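Local coordinates for uncharacterized protein (Bacteroides eggerthii, PDB 4FTD), which is of unknown function but combines a six-bladed beta-propeller with an immunoglobulin-like domain and may take part in carbohydrate metabolism, at residues N248-I253 against V299-R304; G259-G264 against V274-H279. One frame throughout, in Å; residues are numbered along the deposited sequence.

Interaction 1: N248-I253 against V299-R304; sequences NASYNI and VTNVYR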
ATOM      1  N   ASN A 248     -17.077  -2.053 -13.768  1.00 34.69           N
ATOM      2  CA  ASN A 248     -16.191  -2.158 -12.614  1.00 40.70           C
ATOM      3  C   ASN A 248     -16.190  -3.625 -12.199  1.00 40.14           C
ATOM      4  O   ASN A 248     -17.053  -4.372 -12.610  1.00 37.30           O
ATOM      5  CB  ASN A 248     -16.611  -1.241 -11.447  1.00 39.38           C
ATOM      6  CG  ASN A 248     -18.004  -1.525 -10.931  1.00 38.45           C
ATOM      7  OD1 ASN A 248     -18.229  -2.566 -10.279  1.00 35.55           O
ATOM      8  ND2 ASN A 248     -18.958  -0.598 -11.194  1.00 37.47           N
ATOM      9  N   ALA A 249     -15.153  -4.036 -11.491  1.00 35.25           N
ATOM     10  CA  ALA A 249     -15.081  -5.360 -10.923  1.00 39.12           C
ATOM     11  C   ALA A 249     -14.169  -5.347  -9.720  1.00 40.69           C
ATOM     12  O   ALA A 249     -13.134  -4.672  -9.723  1.00 37.40           O
ATOM     13  CB  ALA A 249     -14.605  -6.361 -11.931  1.00 32.93           C
ATOM     14  N   SER A 250     -14.590  -6.036  -8.668  1.00 34.56           N
ATOM     15  CA  SER A 250     -13.690  -6.265  -7.498  1.00 35.60           C
ATOM     16  C   SER A 250     -13.539  -7.767  -7.275  1.00 36.70           C
ATOM     17  O   SER A 250     -14.440  -8.436  -6.793  1.00 37.77           O
ATOM     18  CB  SER A 250     -14.192  -5.549  -6.275  1.00 40.44           C
ATOM     19  OG  SER A 250     -14.588  -4.229  -6.550  1.00 39.47           O
ATOM     20  N   TYR A 251     -12.435  -8.304  -7.795  1.00 36.08           N
ATOM     21  CA  TYR A 251     -12.118  -9.704  -7.666  1.00 39.36           C
ATOM     22  C   TYR A 251     -11.473  -9.933  -6.297  1.00 39.99           C
ATOM     23  O   TYR A 251     -10.413  -9.387  -6.023  1.00 43.97           O
ATOM     24  CB  TYR A 251     -11.162 -10.107  -8.780  1.00 36.62           C
ATOM     25  CG  TYR A 251     -11.722 -10.071 -10.183  1.00 35.88           C
ATOM     26  CD1 TYR A 251     -11.780  -8.858 -10.954  1.00 37.25           C
ATOM     27  CD2 TYR A 251     -12.109 -11.275 -10.809  1.00 42.15           C
ATOM     28  CE1 TYR A 251     -12.292  -8.900 -12.273  1.00 37.13           C
ATOM     29  CE2 TYR A 251     -12.606 -11.303 -12.114  1.00 39.64           C
ATOM     30  CZ  TYR A 251     -12.677 -10.158 -12.857  1.00 40.83           C
ATOM     31  OH  TYR A 251     -13.174 -10.278 -14.165  1.00 41.45           O
ATOM     32  N   ASN A 252     -12.138 -10.717  -5.454  1.00 40.06           N
ATOM     33  CA  ASN A 252     -11.666 -11.085  -4.116  1.00 39.94           C
ATOM     34  C   ASN A 252     -11.496 -12.619  -4.079  1.00 44.09           C
ATOM     35  O   ASN A 252     -12.423 -13.325  -3.827  1.00 43.96           O
ATOM     36  CB  ASN A 252     -12.700 -10.650  -3.074  1.00 41.81           C
ATOM     37  CG  ASN A 252     -12.818  -9.151  -2.975  1.00 39.53           C
ATOM     38  OD1 ASN A 252     -12.005  -8.514  -2.300  1.00 41.68           O
ATOM     39  ND2 ASN A 252     -13.763  -8.579  -3.694  1.00 38.64           N
ATOM     40  N   ILE A 253     -10.326 -13.122  -4.422  1.00 41.85           N
ATOM     41  CA  ILE A 253     -10.122 -14.544  -4.509  1.00 40.70           C
ATOM     42  C   ILE A 253      -8.880 -14.842  -3.679  1.00 44.59           C
ATOM     43  O   ILE A 253      -7.814 -14.291  -3.933  1.00 42.80           O
ATOM     44  CB  ILE A 253      -9.986 -15.007  -5.949  1.00 43.02           C
ATOM     45  CG1 ILE A 253     -11.210 -14.617  -6.776  1.00 40.31           C
ATOM     46  CG2 ILE A 253      -9.678 -16.487  -6.002  1.00 35.91           C
ATOM     47  CD1 ILE A 253     -11.010 -14.808  -8.284  1.00 40.46           C
ATOM     48  N   VAL A 299     -17.877   3.876 -11.042  1.00 39.88           N
ATOM     49  CA  VAL A 299     -16.493   3.766 -10.535  1.00 42.88           C
ATOM     50  C   VAL A 299     -16.561   3.542  -9.036  1.00 41.76           C
ATOM     51  O   VAL A 299     -16.633   4.472  -8.242  1.00 41.55           O
ATOM     52  CB  VAL A 299     -15.611   4.979 -10.897  1.00 42.31           C
ATOM     53  CG1 VAL A 299     -14.117   4.703 -10.557  1.00 39.06           C
ATOM     54  CG2 VAL A 299     -15.805   5.317 -12.382  1.00 41.16           C
ATOM     55  N   THR A 300     -16.555   2.264  -8.660  1.00 40.65           N
ATOM     56  CA  THR A 300     -16.770   1.827  -7.266  1.00 42.44           C
ATOM     57  C   THR A 300     -16.167   0.427  -7.114  1.00 43.12           C
ATOM     58  O   THR A 300     -16.028  -0.312  -8.111  1.00 38.28           O
ATOM     59  CB  THR A 300     -18.276   1.809  -6.918  1.00 45.53           C
ATOM     60  OG1 THR A 300     -18.483   1.481  -5.540  1.00 41.74           O
ATOM     61  CG2 THR A 300     -19.041   0.841  -7.841  1.00 34.43           C
ATOM     62  N   ASN A 301     -15.792   0.080  -5.884  1.00 39.00           N
ATOM     63  CA  ASN A 301     -15.152  -1.170  -5.594  1.00 37.67           C
ATOM     64  C   ASN A 301     -15.455  -1.610  -4.201  1.00 40.71           C
ATOM     65  O   ASN A 301     -15.674  -0.792  -3.337  1.00 41.05           O
ATOM     66  CB  ASN A 301     -13.626  -1.045  -5.682  1.00 39.30           C
ATOM     67  CG  ASN A 301     -13.089  -0.774  -7.092  1.00 44.94           C
ATOM     68  OD1 ASN A 301     -12.742   0.347  -7.388  1.00 43.39           O
ATOM     69  ND2 ASN A 301     -13.009  -1.805  -7.949  1.00 35.64           N
ATOM     70  N   VAL A 302     -15.356  -2.911  -4.007  1.00 38.91           N
ATOM     71  CA  VAL A 302     -15.615  -3.628  -2.756  1.00 39.98           C
ATOM     72  C   VAL A 302     -14.490  -4.672  -2.570  1.00 40.03           C
ATOM     73  O   VAL A 302     -14.432  -5.672  -3.310  1.00 39.47           O
ATOM     74  CB  VAL A 302     -17.012  -4.334  -2.748  1.00 41.56           C
ATOM     75  CG1 VAL A 302     -17.218  -5.098  -1.430  1.00 43.02           C
ATOM     76  CG2 VAL A 302     -18.179  -3.337  -2.914  1.00 38.73           C
ATOM     77  N   TYR A 303     -13.608  -4.456  -1.595  1.00 40.78           N
ATOM     78  CA  TYR A 303     -12.456  -5.329  -1.363  1.00 40.57           C
ATOM     79  C   TYR A 303     -12.355  -5.806   0.084  1.00 42.26           C
ATOM     80  O   TYR A 303     -12.468  -5.029   1.056  1.00 47.93           O
ATOM     81  CB  TYR A 303     -11.117  -4.662  -1.781  1.00 41.57           C
ATOM     82  CG  TYR A 303     -10.907  -4.594  -3.283  1.00 38.48           C
ATOM     83  CD1 TYR A 303     -10.738  -5.741  -4.031  1.00 40.59           C
ATOM     84  CD2 TYR A 303     -10.818  -3.402  -3.933  1.00 41.67           C
ATOM     85  CE1 TYR A 303     -10.585  -5.710  -5.403  1.00 37.03           C
ATOM     86  CE2 TYR A 303     -10.668  -3.341  -5.292  1.00 38.30           C
ATOM     87  CZ  TYR A 303     -10.527  -4.489  -6.034  1.00 44.81           C
ATOM     88  OH  TYR A 303     -10.365  -4.389  -7.387  1.00 40.71           O
ATOM     89  N   ARG A 304     -12.178  -7.117   0.202  1.00 44.66           N
ATOM     90  CA  ARG A 304     -12.065  -7.824   1.475  1.00 45.61           C
ATOM     91  C   ARG A 304     -10.897  -7.324   2.316  1.00 46.37           C
ATOM     92  O   ARG A 304      -9.840  -7.086   1.808  1.00 44.79           O
ATOM     93  CB  ARG A 304     -11.899  -9.319   1.220  1.00 51.41           C
ATOM     94  CG  ARG A 304     -12.087 -10.200   2.439  1.00 53.67           C
ATOM     95  CD  ARG A 304     -12.166 -11.658   2.028  1.00 59.65           C
ATOM     96  NE  ARG A 304     -12.223 -12.510   3.204  1.00 80.07           N
ATOM     97  CZ  ARG A 304     -12.069 -13.836   3.211  1.00 93.81           C
ATOM     98  NH1 ARG A 304     -11.833 -14.518   2.090  1.00 82.34           N
ATOM     99  NH2 ARG A 304     -12.139 -14.495   4.369  1.00 92.89           N
TER
HETATM  100  O   HOH W   1     -16.477  -3.370  -8.197  1.00 43.24           O
HETATM  101  O   HOH W   2     -13.164  -1.548 -11.046  1.00 42.84           O
HETATM  102  O   HOH W   3     -10.086  -6.604  -8.742  1.00 37.38           O
HETATM  103  O   HOH W   4     -11.823 -14.341  -0.589  1.00 50.01           O
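Ser250 and Asn252 meet Asn301, Val302 and Arg304 through hydrogen bonds that all use a side chain. The two strands run almost parallel, 9° apart, but their axes come no closer than 6.6 Å. Side chains and water span that distance. Ser250 can be followed from CB to its tip. Its CB lies over one face of the Tyr303 ring, offset toward the rim, a CH-pi contact 4.0 Å from the ring centroid. The same CB is packed tightly against Val302 O. Next comes OG, set beside the Ser250 backbone N and anti to the carbonyl carbon (chi1 -45°). OG accepts a nearly straight bond from Val302 N at 3.0 Å. It also accepts one from Asn301 ND2, and OG lies close to the plane of that amide. A water 2.6 Å from Ser250 OG is a third partner. It also lies within bonding distance of Asn248 OD1 and Thr300 O, though it may not serve both at once. Asn248 ND2 bonds to Met298 O.

Two residues on, the Asn252 amide uses both ends. ND2 gives a bond of 3.0 Å to Val302 O. OD1 takes Arg304 N at 2.9 Å, with the donor well above the carbonyl plane. OD1 also sits at the edge of the Tyr303 ring, near its plane. An alanine here would probably leave Val302 O and Arg304 N without these mates and open a gap beside the Tyr303 ring edge. One water joins Tyr303 OH to Tyr251 N; another accepts from Arg304 NH1 and gives a weak bond to Asn252 O. Arg304 NE turns to Thr308 O. The two strands are edge strands of successive four-stranded sheets. Such a side-by-side meeting of first strands is typical of neighbouring blades near the axis of a beta-propeller.

Interaction 2: G259-G264 against V274-H279; sequences GFIFFG and VPISGH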
ATOM      1  N   GLY A 259     -13.710 -17.096  -3.023  1.00 42.81           N
ATOM      2  CA  GLY A 259     -14.169 -15.771  -2.654  1.00 51.46           C
ATOM      3  C   GLY A 259     -15.352 -15.317  -3.496  1.00 50.53           C
ATOM      4  O   GLY A 259     -16.240 -16.101  -3.848  1.00 42.30           O
ATOM      5  N   PHE A 260     -15.345 -14.037  -3.822  1.00 43.64           N
ATOM      6  CA  PHE A 260     -16.472 -13.384  -4.518  1.00 42.78           C
ATOM      7  C   PHE A 260     -15.924 -12.347  -5.489  1.00 46.16           C
ATOM      8  O   PHE A 260     -14.941 -11.683  -5.188  1.00 43.53           O
ATOM      9  CB  PHE A 260     -17.308 -12.608  -3.540  1.00 46.46           C
ATOM     10  CG  PHE A 260     -17.981 -13.454  -2.523  1.00 45.35           C
ATOM     11  CD1 PHE A 260     -19.005 -14.304  -2.902  1.00 50.10           C
ATOM     12  CD2 PHE A 260     -17.565 -13.441  -1.183  1.00 46.83           C
ATOM     13  CE1 PHE A 260     -19.649 -15.119  -1.952  1.00 49.47           C
ATOM     14  CE2 PHE A 260     -18.193 -14.256  -0.236  1.00 50.94           C
ATOM     15  CZ  PHE A 260     -19.232 -15.096  -0.621  1.00 55.26           C
ATOM     16  N   ILE A 261     -16.606 -12.173  -6.604  1.00 39.33           N
ATOM     17  CA  ILE A 261     -16.353 -11.068  -7.483  1.00 38.37           C
ATOM     18  C   ILE A 261     -17.600 -10.136  -7.360  1.00 41.22           C
ATOM     19  O   ILE A 261     -18.758 -10.563  -7.520  1.00 39.71           O
ATOM     20  CB  ILE A 261     -16.142 -11.501  -8.918  1.00 41.60           C
ATOM     21  CG1 ILE A 261     -15.122 -12.650  -8.992  1.00 42.84           C
ATOM     22  CG2 ILE A 261     -15.687 -10.263  -9.754  1.00 37.34           C
ATOM     23  CD1 ILE A 261     -15.155 -13.498 -10.258  1.00 42.69           C
ATOM     24  N   PHE A 262     -17.359  -8.864  -7.111  1.00 37.69           N
ATOM     25  CA  PHE A 262     -18.426  -7.881  -7.020  1.00 35.18           C
ATOM     26  C   PHE A 262     -18.453  -7.061  -8.312  1.00 45.32           C
ATOM     27  O   PHE A 262     -17.432  -6.463  -8.675  1.00 35.22           O
ATOM     28  CB  PHE A 262     -18.194  -6.941  -5.854  1.00 36.35           C
ATOM     29  CG  PHE A 262     -18.308  -7.600  -4.488  1.00 44.19           C
ATOM     30  CD1 PHE A 262     -17.190  -8.139  -3.861  1.00 41.22           C
ATOM     31  CD2 PHE A 262     -19.510  -7.593  -3.808  1.00 43.19           C
ATOM     32  CE1 PHE A 262     -17.288  -8.684  -2.602  1.00 44.16           C
ATOM     33  CE2 PHE A 262     -19.621  -8.198  -2.567  1.00 47.06           C
ATOM     34  CZ  PHE A 262     -18.494  -8.733  -1.968  1.00 43.37           C
ATOM     35  N   PHE A 263     -19.637  -6.945  -8.908  1.00 39.64           N
ATOM     36  CA  PHE A 263     -19.817  -6.203 -10.153  1.00 36.66           C
ATOM     37  C   PHE A 263     -20.935  -5.201  -9.974  1.00 36.90           C
ATOM     38  O   PHE A 263     -22.111  -5.581  -9.889  1.00 40.29           O
ATOM     39  CB  PHE A 263     -20.186  -7.117 -11.283  1.00 37.35           C
ATOM     40  CG  PHE A 263     -19.136  -8.120 -11.691  1.00 35.17           C
ATOM     41  CD1 PHE A 263     -18.023  -7.753 -12.419  1.00 36.56           C
ATOM     42  CD2 PHE A 263     -19.334  -9.462 -11.413  1.00 35.26           C
ATOM     43  CE1 PHE A 263     -17.141  -8.721 -12.896  1.00 35.21           C
ATOM     44  CE2 PHE A 263     -18.501 -10.421 -11.879  1.00 40.51           C
ATOM     45  CZ  PHE A 263     -17.405 -10.068 -12.630  1.00 35.80           C
ATOM     46  N   GLY A 264     -20.604  -3.925  -9.907  1.00 34.62           N
ATOM     47  CA  GLY A 264     -21.673  -2.896  -9.765  1.00 35.84           C
ATOM     48  C   GLY A 264     -22.329  -2.556 -11.093  1.00 36.20           C
ATOM     49  O   GLY A 264     -21.653  -2.462 -12.098  1.00 40.19           O
ATOM     50  N   VAL A 274     -20.769 -12.451  -7.024  1.00 42.01           N
ATOM     51  CA  VAL A 274     -20.615 -13.726  -7.769  1.00 45.22           C
ATOM     52  C   VAL A 274     -19.642 -14.652  -7.032  1.00 47.60           C
ATOM     53  O   VAL A 274     -18.475 -14.339  -6.937  1.00 41.54           O
ATOM     54  CB  VAL A 274     -20.112 -13.441  -9.173  1.00 39.62           C
ATOM     55  CG1 VAL A 274     -19.955 -14.736  -9.985  1.00 41.81           C
ATOM     56  CG2 VAL A 274     -21.083 -12.495  -9.898  1.00 40.27           C
ATOM     57  N   PRO A 275     -20.124 -15.778  -6.469  1.00 42.60           N
ATOM     58  CA  PRO A 275     -19.164 -16.624  -5.731  1.00 47.33           C
ATOM     59  C   PRO A 275     -18.272 -17.451  -6.642  1.00 46.35           C
ATOM     60  O   PRO A 275     -18.712 -17.890  -7.703  1.00 47.39           O
ATOM     61  CB  PRO A 275     -20.053 -17.574  -4.905  1.00 46.37           C
ATOM     62  CG  PRO A 275     -21.432 -16.989  -5.000  1.00 50.67           C
ATOM     63  CD  PRO A 275     -21.498 -16.286  -6.336  1.00 45.95           C
ATOM     64  N   ILE A 276     -17.035 -17.653  -6.199  1.00 44.57           N
ATOM     65  CA  ILE A 276     -16.054 -18.437  -6.931  1.00 45.67           C
ATOM     66  C   ILE A 276     -15.363 -19.350  -5.917  1.00 51.47           C
ATOM     67  O   ILE A 276     -15.112 -18.938  -4.799  1.00 48.17           O
ATOM     68  CB  ILE A 276     -15.086 -17.532  -7.752  1.00 52.11           C
ATOM     69  CG1 ILE A 276     -14.128 -18.384  -8.594  1.00 59.70           C
ATOM     70  CG2 ILE A 276     -14.260 -16.658  -6.877  1.00 47.99           C
ATOM     71  CD1 ILE A 276     -13.587 -17.675  -9.824  1.00 56.82           C
ATOM     72  N   SER A 277     -15.123 -20.595  -6.311  1.00 43.59           N
ATOM     73  CA  SER A 277     -14.404 -21.574  -5.513  1.00 50.56           C
ATOM     74  C   SER A 277     -13.472 -22.388  -6.389  1.00 48.96           C
ATOM     75  O   SER A 277     -13.698 -22.567  -7.589  1.00 47.75           O
ATOM     76  CB  SER A 277     -15.361 -22.543  -4.788  1.00 49.01           C
ATOM     77  OG  SER A 277     -16.183 -23.179  -5.744  1.00 62.87           O
ATOM     78  N   GLY A 278     -12.413 -22.880  -5.765  1.00 56.29           N
ATOM     79  CA  GLY A 278     -11.403 -23.675  -6.442  1.00 49.60           C
ATOM     80  C   GLY A 278     -10.835 -22.964  -7.653  1.00 48.16           C
ATOM     81  O   GLY A 278     -10.526 -23.604  -8.625  1.00 46.99           O
ATOM     82  N   HIS A 279     -10.728 -21.635  -7.610  1.00 44.67           N
ATOM     83  CA  HIS A 279     -10.159 -20.806  -8.661  1.00 51.57           C
ATOM     84  C   HIS A 279     -11.013 -20.642  -9.926  1.00 49.30           C
ATOM     85  O   HIS A 279     -10.893 -19.624 -10.554  1.00 47.07           O
ATOM     86  CB  HIS A 279      -8.762 -21.257  -9.126  1.00 47.95           C
ATOM     87  CG  HIS A 279      -7.771 -21.444  -8.029  1.00 47.38           C
ATOM     88  ND1 HIS A 279      -7.633 -22.647  -7.371  1.00 53.64           N
ATOM     89  CD2 HIS A 279      -6.847 -20.618  -7.501  1.00 42.69           C
ATOM     90  CE1 HIS A 279      -6.669 -22.540  -6.479  1.00 44.48           C
ATOM     91  NE2 HIS A 279      -6.180 -21.319  -6.525  1.00 51.10           N
TER
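Phe260 and Phe263 both place CG beside their own backbone N, anti to the carbonyl carbon (chi1 -65° in each), and their rings reach Pro275 and Val274. The motif is a beta hairpin, formed by strands 259-264 and 270-277 within one four-stranded blade of the propeller. Four backbone bonds hold it in antiparallel register. Gly259 and Ile276 form one hydrogen-bonded pair, with Gly259 N to Ile276 O at 2.9 Å. Ile261 and Val274 form the other, with Val274 N to Ile261 O at 2.8 Å. Between them lies the non-hydrogen-bonded pair of Phe260 and Pro275. Proline costs nothing on this side, since no N-H of this residue would point to strand 259-264. Here the backbones close in, and Phe260 CA makes a CA-H...O contact with Val274 O at 3.3 Å.

The side chains sort onto two faces. On one, the Phe260 ring and the Pro275 ring meet at a slant, with Phe260 CE1 3.9 Å from Pro275 CB. Lys273 adds a cation-pi contact to Phe260. The other face carries Ile261, Val274 and Ile276, an apolar row; Tyr251 of the neighbouring strand touches Ile261, and Ile253 touches Ile276. Phe263 comes to Val274 by the edge of its ring: Val274 CG2 lies in the ring plane, 3.8 Å from Phe263 CD2. Ile261 CG2 packs over a face of the same ring, and Phe215 meets the ring edge-to-face. Gly259 has backbone angles that would push a side chain against the preceding carbonyl, a strain that glycine escapes. Across from it, Ile276 CG2 occupies the position between its own backbone N and carbonyl carbon, and rests 3.7 Å from Gly259 O.

The centres of the two interactions lie about 10 Å apart. Strands 250-253, 259-264 and 270-277 are successive members of one antiparallel sheet, which strand 281-291 completes. Interaction 2 holds two of its strands together. Interaction 1 joins the sheet's first strand to strand 300-304, the first of the next sheet. Both segments of interaction 2 therefore come in the chain between those of interaction 1. The contacts also touch directly: Ser250 N probably bonds to Phe262 O, and Asn248 OD1 to Gly264 N. One interaction thus builds a blade of the propeller and the other ties that blade to its neighbour.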